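Local coordinates for protein cell division GTPase FtsZ, diverged (Clostridium botulinum C, PDB 3V3T) that belongs to the tubulin/FtsZ superfamily as a diverged, TubZ-like relative of the cell division GTPase FtsZ, at residues N141-A144 with C145-I149. The protein carries 1 engineered substitution. Numbering follows the deposited sequence.
Sequences NAIA and CWNDI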
# COMPACT_ATOMS: atom_id res chain seq x y z
N ASN A 141 -15.13 -10.77 0.09
CA ASN A 141 -14.85 -9.46 0.68
C ASN A 141 -13.78 -8.70 -0.08
O ASN A 141 -13.91 -7.50 -0.31
CB ASN A 141 -14.40 -9.57 2.14
CG ASN A 141 -15.53 -9.89 3.08
OD1 ASN A 141 -16.70 -9.86 2.69
ND2 ASN A 141 -15.20 -10.22 4.33
N ALA A 142 -12.71 -9.40 -0.44
CA ALA A 142 -11.58 -8.78 -1.13
C ALA A 142 -12.00 -8.23 -2.49
O ALA A 142 -11.64 -7.12 -2.87
CB ALA A 142 -10.43 -9.79 -1.27
N ILE A 143 -12.77 -9.03 -3.23
CA ILE A 143 -13.33 -8.62 -4.50
C ILE A 143 -14.23 -7.39 -4.33
O ILE A 143 -14.10 -6.41 -5.05
CB ILE A 143 -14.16 -9.76 -5.12
CG1 ILE A 143 -13.23 -10.82 -5.70
CG2 ILE A 143 -15.05 -9.24 -6.21
CD1 ILE A 143 -12.55 -10.35 -6.96
N ALA A 144 -15.15 -7.45 -3.36
CA ALA A 144 -16.07 -6.34 -3.12
C ALA A 144 -15.30 -5.10 -2.69
O ALA A 144 -15.63 -3.97 -3.07
CB ALA A 144 -17.11 -6.72 -2.06
N CYS A 145 -14.25 -5.31 -1.92
CA CYS A 145 -13.43 -4.19 -1.48
C CYS A 145 -12.76 -3.54 -2.68
O CYS A 145 -12.75 -2.32 -2.83
CB CYS A 145 -12.38 -4.65 -0.48
SG CYS A 145 -11.31 -3.34 0.07
N TRP A 146 -12.18 -4.36 -3.53
CA TRP A 146 -11.53 -3.84 -4.71
C TRP A 146 -12.53 -3.09 -5.61
O TRP A 146 -12.30 -1.96 -6.04
CB TRP A 146 -10.91 -5.01 -5.47
CG TRP A 146 -10.34 -4.61 -6.77
CD1 TRP A 146 -10.91 -4.78 -8.00
CD2 TRP A 146 -9.07 -4.00 -7.00
NE1 TRP A 146 -10.07 -4.31 -8.97
CE2 TRP A 146 -8.93 -3.83 -8.39
CE3 TRP A 146 -8.03 -3.59 -6.16
CZ2 TRP A 146 -7.79 -3.27 -8.96
CZ3 TRP A 146 -6.90 -3.02 -6.73
CH2 TRP A 146 -6.79 -2.87 -8.12
N ASN A 147 -13.65 -3.74 -5.89
CA ASN A 147 -14.64 -3.13 -6.76
C ASN A 147 -15.14 -1.79 -6.23
O ASN A 147 -15.34 -0.85 -7.00
CB ASN A 147 -15.80 -4.09 -7.02
CG ASN A 147 -15.45 -5.16 -8.03
OD1 ASN A 147 -14.46 -5.03 -8.76
ND2 ASN A 147 -16.26 -6.22 -8.09
N ASP A 148 -15.35 -1.70 -4.92
CA ASP A 148 -15.88 -0.47 -4.34
C ASP A 148 -14.84 0.64 -4.42
O ASP A 148 -15.18 1.81 -4.67
CB ASP A 148 -16.31 -0.66 -2.89
CG ASP A 148 -17.57 -1.48 -2.75
OD1 ASP A 148 -18.24 -1.74 -3.77
OD2 ASP A 148 -17.89 -1.85 -1.60
N ILE A 149 -13.58 0.27 -4.23
CA ILE A 149 -12.51 1.25 -4.39
C ILE A 149 -12.39 1.73 -5.84
O ILE A 149 -12.28 2.93 -6.11
CB ILE A 149 -11.18 0.73 -3.79
CG1 ILE A 149 -11.27 0.80 -2.26
CG2 ILE A 149 -9.99 1.55 -4.27
CD1 ILE A 149 -10.04 0.33 -1.54
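Ile143 chi1 (-76°) sets CG1 beside the backbone N and opposite the carbonyl carbon, which leaves the CG2 branch trans to N, while Asn147 holds CG anti to its own carbonyl carbon (chi1 -77°). With the residues one helical turn apart, the two side chains run alongside each other in the same direction, and the Ile143 CG2 methyl meets the Asn147 amide at ND2, 3.8 Å away, in a van der Waals contact. Asn147 N donates to Ile143 O at 2.8 Å, a nearly straight bond (171° at the hydrogen). The flanking i to i+4 bonds of helix 136-152 are more bent: Cys145 N to Asn141 O is 2.7 Å, Trp146 N to Ala142 O 2.9 Å and Asp148 N to Ala144 O 2.9 Å. Asp148 CG sits 3.2 Å from Ala144 O, but the carboxylate turns to other partners, bridging Arg151 of its own helix through OD1 and Arg64 of helix 64-71 through OD2. Asn141 O also accepts from Ser104 OG, and its ND2 donates to the carbonyls of Ala99 and Lys62. The helix connects strands 122-129 and 160-165 as the crossover of a beta-alpha-beta unit in the GTPase domain; Ile143 and Trp146 pack on helix 291-306, Cys145 and Ile149 on helix 101-117. Backbone bonding thus carries the local contact, with one van der Waals touch between a methyl and an amide nitrogen beside it, and the two arginines would be expected to stabilise a charged Asp148.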